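Local coordinates for glycerate dehydrogenase related protein (PDB 3GVX) that probably acts as an NAD(P)-dependent oxidoreductase of the D-isomer-specific 2-hydroxyacid dehydrogenase family, with glyoxylate or hydroxypyruvate as possible substrates, at residues D212-I220 with W236-E244; K142-Y151 with N159-L170. One frame throughout, in Å; residues are numbered along the deposited sequence.

Contact 1 of 2, residues D212-I220 with W236-E244; sequences DVVSKPDMI and WWNEPEITE
In the Rossmann-type domain, the start of helix 216-225 meets the loop that runs from strand 230-233 to strand 250-252, and Trp237 of that loop makes the largest share of the contact, one face of its indole against Lys216. The aliphatic part of the lysine crosses that face: Lys216 CB stands 3.6 Å from the centroid of the five-membered ring of Trp237, a CH-pi contact 17° off the ring normal, and Lys216 CD continues over Trp237 CE3 at 3.4 Å. With CG anti to the backbone N (chi1 179°) and the chain extended beyond it, the lysine spans the ring and delivers its ammonium past the far side. While the lysine covers a face, the indole N-H leaves at the edge: Trp237 NE1 donates to Val214 O at 2.7 Å, nearly in the ring plane and with 154° at the hydrogen, which fixes the ring's rotation. On the same carbonyl residue, Val214 CG1 packs on Trp237 CZ2, while Asp212 OD1 comes up to the ring edge at Trp237 CD1.

Beyond the ring, Lys216 NZ forms a salt bridge with Glu244 OE2 at 3.2 Å. It also donates to a water, 2.8 Å from Lys216 NZ, which in turn accepts from Thr243 N and donates to Trp237 O, joining Trp237 and Thr243, six residues apart in the loop, to the lysine. Ile220 CD1, one turn further along the helix, touches the carboxylate of Glu244. Ser215 is at the N-cap position of the helix, and Asp218 OD2 is held by Ser193 N. Further round the loop, Glu239 and Pro240 pack on Phe112 of the second subunit. This is a helix N-terminus docked onto a strand-connecting loop of a Rossmann fold.

Contact 2 of 2, residues K142-Y151 with N159-L170; sequences KAFGMRVIAY and NVDVISESPADL
Asp161 OD2 is gripped from two directions. Lys142 NZ reaches its syn lone pair at 2.9 Å in a salt bridge, and Val148 N meets it on the anti side at 2.7 Å in an almost straight bond (172° at the hydrogen). The lysine gets there by folding back, its chain bent at chi2 and chi3; on the way its CG rests 3.4 Å from Asn159 OD1, and its ammonium also donates to Met146 O in the plane of that carbonyl. The guanidinium of Arg147 is nearly parallel to this carboxylate, the planes 6° apart, but displaced from it, with Asp161 CB over the rim of one face; the charges are near each other, yet no N-H points at the oxygen. Val162 CG2 approaches Arg147 NH2.

Next to this cluster, strands 147-151 and 162-163 pair in parallel, at the edge of the seven-stranded Rossmann sheet. Val148 O accepts from both Asp161 N and Val162 N, Ala150 N donates to Val162 O at 2.7 Å, and Ala150 O takes Ser164 N together with the hydroxyl Ser164 OG, both from one side of its plane. Ile149 and Val162 lie side by side on one face of the sheet; on the other, Ala150 CB meets Val160 CG1 at 3.9 Å.

At the far end, Pro167 covers a face of Tyr151, with Pro167 CG 3.9 Å from the ring centroid in a CH-pi contact, while Ser164 OG stands at the ring edge. Pro167 opens helix 167-172, whose N-cap Ser166 accepts from Asp169 N; Asp169 OD2 in turn holds Glu165 N through its anti lone pair. On its other edge, strand 147-151 bonds to strand 124-128, Ile149 to Leu125 and Ile127. Helix 132-143 closes in a Schellman motif at Gly145, and Ala143 O accepts from His139 of the second subunit.

How the contacts relate
Both contacts belong to the same Rossmann-type domain and follow one another along the chain, contact 2 closing before contact 1 opens. Their centres are 26 Å apart, and their nearest atoms, about 9 Å apart, do not touch. Contact 2 pairs strand 162-163, at one edge of the seven-stranded sheet, with its neighbour 147-151; contact 1 joins a helix start to the loop that leads into strand 250-252, at the opposite edge. A Gly129-Gly131-Gly134 pattern, consistent with dinucleotide binding, lies near, but not touching, the side chain of Tyr151 in contact 2. Each contact also reaches the second subunit, through Glu239, Pro240 and Ile242 in contact 1 and through Ala143 and Phe144 in contact 2.

Contact 1 of 2, residues D212-I220 with W236-E244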
loop_
_atom_site.group_PDB
_atom_site.type_symbol
_atom_site.label_atom_id
_atom_site.label_comp_id
_atom_site.label_asym_id
_atom_site.label_seq_id
_atom_site.Cartn_x
_atom_site.Cartn_y
_atom_site.Cartn_z
ATOM N N ASP B 212 -22.516 -4.631 -11.482
ATOM C CA ASP B 212 -23.884 -5.006 -11.152
ATOM C C ASP B 212 -24.189 -5.401 -9.723
ATOM O O ASP B 212 -25.351 -5.577 -9.370
ATOM C CB ASP B 212 -24.382 -6.053 -12.147
ATOM C CG ASP B 212 -24.564 -5.460 -13.533
ATOM O OD1 ASP B 212 -25.253 -4.430 -13.637
ATOM O OD2 ASP B 212 -24.005 -5.996 -14.510
ATOM N N VAL B 213 -23.164 -5.520 -8.887
ATOM C CA VAL B 213 -23.414 -5.829 -7.491
ATOM C C VAL B 213 -23.900 -4.505 -6.909
ATOM O O VAL B 213 -24.412 -4.436 -5.791
ATOM C CB VAL B 213 -22.135 -6.310 -6.754
ATOM C CG1 VAL B 213 -22.426 -6.493 -5.264
ATOM C CG2 VAL B 213 -21.636 -7.624 -7.376
ATOM N N VAL B 214 -23.744 -3.446 -7.699
ATOM C CA VAL B 214 -24.187 -2.122 -7.292
ATOM C C VAL B 214 -25.278 -1.534 -8.186
ATOM O O VAL B 214 -25.196 -1.558 -9.417
ATOM C CB VAL B 214 -23.017 -1.094 -7.245
ATOM C CG1 VAL B 214 -23.568 0.317 -6.976
ATOM C CG2 VAL B 214 -22.003 -1.498 -6.174
ATOM N N SER B 215 -26.303 -1.003 -7.530
ATOM C CA SER B 215 -27.402 -0.348 -8.204
ATOM C C SER B 215 -26.860 0.953 -8.734
ATOM O O SER B 215 -26.524 1.870 -7.979
ATOM C CB SER B 215 -28.540 -0.054 -7.228
ATOM O OG SER B 215 -29.377 0.981 -7.718
ATOM N N LYS B 216 -26.780 1.033 -10.047
ATOM C CA LYS B 216 -26.276 2.229 -10.668
ATOM C C LYS B 216 -26.995 3.529 -10.288
ATOM O O LYS B 216 -26.350 4.481 -9.865
ATOM C CB LYS B 216 -26.272 2.066 -12.164
ATOM C CG LYS B 216 -25.778 3.295 -12.831
ATOM C CD LYS B 216 -25.291 2.990 -14.201
ATOM C CE LYS B 216 -24.921 4.263 -14.874
ATOM N NZ LYS B 216 -24.598 4.033 -16.299
ATOM N N PRO B 217 -28.330 3.599 -10.439
ATOM C CA PRO B 217 -29.008 4.851 -10.071
ATOM C C PRO B 217 -28.900 5.184 -8.582
ATOM O O PRO B 217 -28.834 6.353 -8.207
ATOM C CB PRO B 217 -30.459 4.610 -10.499
ATOM C CG PRO B 217 -30.331 3.559 -11.589
ATOM C CD PRO B 217 -29.283 2.641 -11.023
ATOM N N ASP B 218 -28.880 4.160 -7.734
ATOM C CA ASP B 218 -28.780 4.382 -6.295
ATOM C C ASP B 218 -27.430 4.980 -5.883
ATOM O O ASP B 218 -27.368 5.875 -5.042
ATOM C CB ASP B 218 -29.040 3.073 -5.536
ATOM C CG ASP B 218 -30.491 2.623 -5.629
ATOM O OD1 ASP B 218 -31.134 2.925 -6.652
ATOM O OD2 ASP B 218 -30.976 1.953 -4.690
HETATM N N MSE B 219 -26.356 4.486 -6.490
HETATM C CA MSE B 219 -25.018 4.980 -6.186
HETATM C C MSE B 219 -24.839 6.394 -6.706
HETATM O O MSE B 219 -24.366 7.272 -5.990
HETATM C CB MSE B 219 -23.961 4.044 -6.790
HETATM C CG MSE B 219 -22.515 4.505 -6.637
HETATM SE SE MSE B 219 -22.082 5.037 -4.979
HETATM C CE MSE B 219 -22.198 3.568 -3.993
ATOM N N ILE B 220 -25.233 6.614 -7.951
ATOM C CA ILE B 220 -25.116 7.935 -8.542
ATOM C C ILE B 220 -25.978 8.948 -7.812
ATOM O O ILE B 220 -25.648 10.133 -7.751
ATOM C CB ILE B 220 -25.515 7.917 -10.027
ATOM C CG1 ILE B 220 -24.448 7.154 -10.811
ATOM C CG2 ILE B 220 -25.766 9.329 -10.525
ATOM C CD1 ILE B 220 -24.283 7.560 -12.239
ATOM N N TRP B 236 -17.240 -0.620 -14.269
ATOM C CA TRP B 236 -18.379 0.235 -14.514
ATOM C C TRP B 236 -19.507 -0.556 -15.162
ATOM O O TRP B 236 -19.270 -1.630 -15.701
ATOM C CB TRP B 236 -17.940 1.401 -15.393
ATOM C CG TRP B 236 -18.898 2.498 -15.353
ATOM C CD1 TRP B 236 -19.852 2.768 -16.280
ATOM C CD2 TRP B 236 -19.047 3.480 -14.321
ATOM N NE1 TRP B 236 -20.590 3.849 -15.897
ATOM C CE2 TRP B 236 -20.123 4.309 -14.696
ATOM C CE3 TRP B 236 -18.387 3.736 -13.115
ATOM C CZ2 TRP B 236 -20.551 5.381 -13.922
ATOM C CZ3 TRP B 236 -18.814 4.800 -12.344
ATOM C CH2 TRP B 236 -19.893 5.609 -12.751
ATOM N N TRP B 237 -20.731 -0.048 -15.118
ATOM C CA TRP B 237 -21.806 -0.792 -15.742
ATOM C C TRP B 237 -21.665 -0.741 -17.255
ATOM O O TRP B 237 -21.156 0.234 -17.834
ATOM C CB TRP B 237 -23.174 -0.265 -15.304
ATOM C CG TRP B 237 -23.355 -0.253 -13.829
ATOM C CD1 TRP B 237 -23.972 -1.195 -13.062
ATOM C CD2 TRP B 237 -22.889 0.755 -12.930
ATOM N NE1 TRP B 237 -23.926 -0.834 -11.740
ATOM C CE2 TRP B 237 -23.274 0.362 -11.630
ATOM C CE3 TRP B 237 -22.202 1.962 -13.099
ATOM C CZ2 TRP B 237 -22.970 1.119 -10.498
ATOM C CZ3 TRP B 237 -21.901 2.715 -11.978
ATOM C CH2 TRP B 237 -22.292 2.293 -10.690
ATOM N N ASN B 238 -22.113 -1.834 -17.861
ATOM C CA ASN B 238 -22.094 -2.071 -19.292
ATOM C C ASN B 238 -20.695 -2.360 -19.788
ATOM O O ASN B 238 -20.388 -3.511 -20.067
ATOM C CB ASN B 238 -22.748 -0.920 -20.052
ATOM C CG ASN B 238 -24.168 -0.662 -19.572
ATOM O OD1 ASN B 238 -24.884 -1.597 -19.185
ATOM N ND2 ASN B 238 -24.586 0.599 -19.598
ATOM N N GLU B 239 -19.823 -1.362 -19.870
ATOM C CA GLU B 239 -18.459 -1.626 -20.349
ATOM C C GLU B 239 -18.478 -2.428 -21.657
ATOM O O GLU B 239 -18.979 -3.539 -21.707
ATOM C CB GLU B 239 -17.682 -2.477 -19.342
ATOM C CG GLU B 239 -17.258 -1.822 -18.050
ATOM C CD GLU B 239 -16.476 -2.806 -17.183
ATOM O OE1 GLU B 239 -15.601 -3.503 -17.732
ATOM O OE2 GLU B 239 -16.731 -2.895 -15.965
ATOM N N PRO B 240 -17.932 -1.857 -22.723
ATOM C CA PRO B 240 -17.301 -0.541 -22.765
ATOM C C PRO B 240 -18.197 0.689 -22.985
ATOM O O PRO B 240 -17.705 1.811 -22.928
ATOM C CB PRO B 240 -16.199 -0.718 -23.822
ATOM C CG PRO B 240 -16.657 -1.847 -24.646
ATOM C CD PRO B 240 -17.234 -2.782 -23.631
ATOM N N GLU B 241 -19.496 0.497 -23.200
ATOM C CA GLU B 241 -20.408 1.634 -23.406
ATOM C C GLU B 241 -20.645 2.298 -22.053
ATOM O O GLU B 241 -21.765 2.329 -21.538
ATOM C CB GLU B 241 -21.732 1.126 -23.951
ATOM C CG GLU B 241 -21.568 -0.007 -24.923
ATOM C CD GLU B 241 -22.681 -1.015 -24.769
ATOM O OE1 GLU B 241 -22.477 -2.018 -24.045
ATOM O OE2 GLU B 241 -23.769 -0.786 -25.350
ATOM N N ILE B 242 -19.580 2.831 -21.474
ATOM C CA ILE B 242 -19.691 3.456 -20.168
ATOM C C ILE B 242 -20.433 4.778 -20.239
ATOM O O ILE B 242 -20.163 5.590 -21.123
ATOM C CB ILE B 242 -18.297 3.651 -19.557
ATOM C CG1 ILE B 242 -17.411 4.474 -20.491
ATOM C CG2 ILE B 242 -17.684 2.295 -19.303
ATOM C CD1 ILE B 242 -15.992 4.642 -20.002
ATOM N N THR B 243 -21.347 5.069 -19.399
ATOM C CA THR B 243 -21.914 6.303 -19.438
ATOM C C THR B 243 -22.036 6.968 -18.145
ATOM O O THR B 243 -22.233 6.379 -17.272
ATOM C CB THR B 243 -23.391 6.163 -20.028
ATOM O OG1 THR B 243 -24.207 5.400 -19.211
ATOM C CG2 THR B 243 -23.321 5.520 -21.222
ATOM N N GLU B 244 -21.998 8.237 -18.001
ATOM C CA GLU B 244 -22.512 8.784 -16.792
ATOM C C GLU B 244 -21.367 8.797 -15.754
ATOM O O GLU B 244 -21.392 8.997 -14.671
ATOM C CB GLU B 244 -23.674 7.959 -16.436
ATOM C CG GLU B 244 -24.884 8.680 -15.991
ATOM C CD GLU B 244 -26.061 7.788 -15.615
ATOM O OE1 GLU B 244 -26.922 8.066 -14.847
ATOM O OE2 GLU B 244 -26.194 6.775 -16.139
HETATM O O HOH W 1 -22.619 3.066 -18.105
#

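Contact 2 of 2, residues K142-Y151 with N159-L170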
loop_
_atom_site.group_PDB
_atom_site.type_symbol
_atom_site.label_atom_id
_atom_site.label_comp_id
_atom_site.label_asym_id
_atom_site.label_seq_id
_atom_site.Cartn_x
_atom_site.Cartn_y
_atom_site.Cartn_z
ATOM N N LYS B 142 -3.658 -5.151 7.197
ATOM C CA LYS B 142 -3.040 -5.393 8.498
ATOM C C LYS B 142 -1.665 -4.762 8.521
ATOM O O LYS B 142 -1.255 -4.207 9.522
ATOM C CB LYS B 142 -2.921 -6.900 8.798
ATOM C CG LYS B 142 -4.251 -7.638 8.862
ATOM C CD LYS B 142 -5.246 -6.945 9.791
ATOM C CE LYS B 142 -4.739 -6.826 11.222
ATOM N NZ LYS B 142 -5.710 -6.067 12.075
ATOM N N ALA B 143 -0.960 -4.844 7.405
ATOM C CA ALA B 143 0.368 -4.249 7.312
ATOM C C ALA B 143 0.293 -2.728 7.472
ATOM O O ALA B 143 1.134 -2.118 8.117
ATOM C CB ALA B 143 1.003 -4.608 5.987
ATOM N N PHE B 144 -0.737 -2.126 6.884
ATOM C CA PHE B 144 -0.941 -0.681 6.979
ATOM C C PHE B 144 -1.462 -0.281 8.351
ATOM O O PHE B 144 -1.686 0.893 8.620
ATOM C CB PHE B 144 -1.905 -0.193 5.878
ATOM C CG PHE B 144 -1.235 0.133 4.580
ATOM C CD1 PHE B 144 -0.510 1.295 4.437
ATOM C CD2 PHE B 144 -1.312 -0.727 3.501
ATOM C CE1 PHE B 144 0.123 1.593 3.253
ATOM C CE2 PHE B 144 -0.674 -0.429 2.307
ATOM C CZ PHE B 144 0.045 0.734 2.189
ATOM N N GLY B 145 -1.666 -1.268 9.212
ATOM C CA GLY B 145 -2.167 -1.003 10.541
ATOM C C GLY B 145 -3.672 -0.819 10.612
ATOM O O GLY B 145 -4.196 -0.318 11.591
HETATM N N MSE B 146 -4.387 -1.247 9.590
HETATM C CA MSE B 146 -5.832 -1.084 9.593
HETATM C C MSE B 146 -6.494 -2.195 10.377
HETATM O O MSE B 146 -5.910 -3.243 10.588
HETATM C CB MSE B 146 -6.359 -1.091 8.161
HETATM C CG MSE B 146 -5.526 -0.247 7.211
HETATM SE SE MSE B 146 -6.353 -0.096 5.604
HETATM C CE MSE B 146 -7.514 0.960 5.974
ATOM N N ARG B 147 -7.726 -1.950 10.789
ATOM C CA ARG B 147 -8.526 -2.923 11.508
ATOM C C ARG B 147 -9.397 -3.505 10.399
ATOM O O ARG B 147 -9.834 -2.773 9.511
ATOM C CB ARG B 147 -9.368 -2.195 12.558
ATOM C CG ARG B 147 -10.351 -3.043 13.322
ATOM C CD ARG B 147 -11.185 -2.154 14.274
ATOM N NE ARG B 147 -11.993 -2.952 15.186
ATOM C CZ ARG B 147 -11.494 -3.845 16.032
ATOM N NH1 ARG B 147 -10.181 -4.051 16.087
ATOM N NH2 ARG B 147 -12.308 -4.545 16.811
ATOM N N VAL B 148 -9.662 -4.804 10.429
ATOM C CA VAL B 148 -10.451 -5.402 9.363
ATOM C C VAL B 148 -11.777 -6.021 9.767
ATOM O O VAL B 148 -11.861 -6.829 10.681
ATOM C CB VAL B 148 -9.602 -6.434 8.581
ATOM C CG1 VAL B 148 -10.458 -7.163 7.555
ATOM C CG2 VAL B 148 -8.425 -5.712 7.898
ATOM N N ILE B 149 -12.822 -5.607 9.068
ATOM C CA ILE B 149 -14.154 -6.100 9.304
ATOM C C ILE B 149 -14.581 -6.822 8.038
ATOM O O ILE B 149 -14.436 -6.314 6.922
ATOM C CB ILE B 149 -15.104 -4.941 9.644
ATOM C CG1 ILE B 149 -14.650 -4.328 10.973
ATOM C CG2 ILE B 149 -16.553 -5.437 9.712
ATOM C CD1 ILE B 149 -14.958 -2.882 11.127
ATOM N N ALA B 150 -15.073 -8.036 8.217
ATOM C CA ALA B 150 -15.467 -8.814 7.075
ATOM C C ALA B 150 -16.886 -9.283 7.140
ATOM O O ALA B 150 -17.432 -9.610 8.195
ATOM C CB ALA B 150 -14.536 -9.998 6.900
ATOM N N TYR B 151 -17.496 -9.266 5.977
ATOM C CA TYR B 151 -18.835 -9.745 5.860
ATOM C C TYR B 151 -18.701 -10.885 4.879
ATOM O O TYR B 151 -18.396 -10.671 3.701
ATOM C CB TYR B 151 -19.760 -8.690 5.293
ATOM C CG TYR B 151 -21.037 -9.334 4.857
ATOM C CD1 TYR B 151 -21.977 -9.761 5.785
ATOM C CD2 TYR B 151 -21.238 -9.657 3.526
ATOM C CE1 TYR B 151 -23.087 -10.510 5.394
ATOM C CE2 TYR B 151 -22.341 -10.399 3.122
ATOM C CZ TYR B 151 -23.262 -10.827 4.061
ATOM O OH TYR B 151 -24.351 -11.567 3.657
ATOM N N ASN B 159 -6.479 -12.497 9.655
ATOM C CA ASN B 159 -6.353 -11.064 9.411
ATOM C C ASN B 159 -7.676 -10.309 9.493
ATOM O O ASN B 159 -7.789 -9.176 9.040
ATOM C CB ASN B 159 -5.668 -10.790 8.073
ATOM C CG ASN B 159 -4.203 -11.097 8.108
ATOM O OD1 ASN B 159 -3.554 -10.966 9.146
ATOM N ND2 ASN B 159 -3.662 -11.509 6.970
ATOM N N VAL B 160 -8.673 -10.954 10.082
ATOM C CA VAL B 160 -9.978 -10.340 10.256
ATOM C C VAL B 160 -10.251 -10.101 11.730
ATOM O O VAL B 160 -10.199 -11.026 12.530
ATOM C CB VAL B 160 -11.104 -11.221 9.720
ATOM C CG1 VAL B 160 -12.438 -10.588 10.086
ATOM C CG2 VAL B 160 -10.974 -11.423 8.208
ATOM N N ASP B 161 -10.548 -8.867 12.098
ATOM C CA ASP B 161 -10.803 -8.587 13.496
ATOM C C ASP B 161 -12.277 -8.651 13.864
ATOM O O ASP B 161 -12.619 -8.899 15.008
ATOM C CB ASP B 161 -10.234 -7.217 13.854
ATOM C CG ASP B 161 -8.816 -7.040 13.368
ATOM O OD1 ASP B 161 -7.927 -7.785 13.817
ATOM O OD2 ASP B 161 -8.582 -6.163 12.516
ATOM N N VAL B 162 -13.144 -8.414 12.893
ATOM C CA VAL B 162 -14.575 -8.433 13.154
ATOM C C VAL B 162 -15.386 -9.039 12.024
ATOM O O VAL B 162 -15.219 -8.705 10.846
ATOM C CB VAL B 162 -15.121 -7.003 13.423
ATOM C CG1 VAL B 162 -16.617 -7.069 13.751
ATOM C CG2 VAL B 162 -14.331 -6.331 14.548
ATOM N N ILE B 163 -16.267 -9.948 12.403
ATOM C CA ILE B 163 -17.137 -10.589 11.448
ATOM C C ILE B 163 -18.460 -9.892 11.623
ATOM O O ILE B 163 -18.996 -9.833 12.729
ATOM C CB ILE B 163 -17.309 -12.062 11.770
ATOM C CG1 ILE B 163 -15.935 -12.723 11.844
ATOM C CG2 ILE B 163 -18.224 -12.709 10.738
ATOM C CD1 ILE B 163 -15.957 -14.148 12.305
ATOM N N SER B 164 -18.982 -9.328 10.545
ATOM C CA SER B 164 -20.245 -8.640 10.664
ATOM C C SER B 164 -21.414 -9.592 10.424
ATOM O O SER B 164 -21.246 -10.720 9.955
ATOM C CB SER B 164 -20.297 -7.433 9.725
ATOM O OG SER B 164 -20.114 -7.803 8.382
ATOM N N GLU B 165 -22.601 -9.105 10.747
ATOM C CA GLU B 165 -23.825 -9.878 10.633
ATOM C C GLU B 165 -24.552 -9.626 9.352
ATOM O O GLU B 165 -25.320 -10.459 8.882
ATOM C CB GLU B 165 -24.721 -9.499 11.776
ATOM C CG GLU B 165 -23.965 -9.341 13.046
ATOM C CD GLU B 165 -24.905 -9.229 14.196
ATOM O OE1 GLU B 165 -25.930 -8.529 14.036
ATOM O OE2 GLU B 165 -24.631 -9.840 15.248
ATOM N N SER B 166 -24.319 -8.459 8.793
ATOM C CA SER B 166 -24.985 -8.098 7.580
ATOM C C SER B 166 -24.152 -7.028 6.926
ATOM O O SER B 166 -23.240 -6.477 7.535
ATOM C CB SER B 166 -26.375 -7.554 7.906
ATOM O OG SER B 166 -26.296 -6.551 8.898
ATOM N N PRO B 167 -24.437 -6.744 5.658
ATOM C CA PRO B 167 -23.704 -5.720 4.925
ATOM C C PRO B 167 -23.953 -4.350 5.571
ATOM O O PRO B 167 -23.051 -3.517 5.639
ATOM C CB PRO B 167 -24.283 -5.834 3.519
ATOM C CG PRO B 167 -24.625 -7.289 3.423
ATOM C CD PRO B 167 -25.266 -7.554 4.748
ATOM N N ALA B 168 -25.166 -4.127 6.065
ATOM C CA ALA B 168 -25.475 -2.859 6.712
ATOM C C ALA B 168 -24.633 -2.732 7.963
ATOM O O ALA B 168 -24.121 -1.662 8.270
ATOM C CB ALA B 168 -26.980 -2.762 7.056
ATOM N N ASP B 169 -24.480 -3.834 8.684
ATOM C CA ASP B 169 -23.667 -3.830 9.895
ATOM C C ASP B 169 -22.203 -3.555 9.552
ATOM O O ASP B 169 -21.498 -2.902 10.306
ATOM C CB ASP B 169 -23.810 -5.167 10.636
ATOM C CG ASP B 169 -22.858 -5.293 11.820
ATOM O OD1 ASP B 169 -22.751 -4.335 12.611
ATOM O OD2 ASP B 169 -22.219 -6.352 11.971
ATOM N N LEU B 170 -21.759 -4.051 8.402
ATOM C CA LEU B 170 -20.390 -3.835 7.947
ATOM C C LEU B 170 -20.171 -2.353 7.652
ATOM O O LEU B 170 -19.217 -1.758 8.124
ATOM C CB LEU B 170 -20.089 -4.671 6.694
ATOM C CG LEU B 170 -18.663 -4.553 6.138
ATOM C CD1 LEU B 170 -17.718 -5.544 6.832
ATOM C CD2 LEU B 170 -18.721 -4.818 4.641
#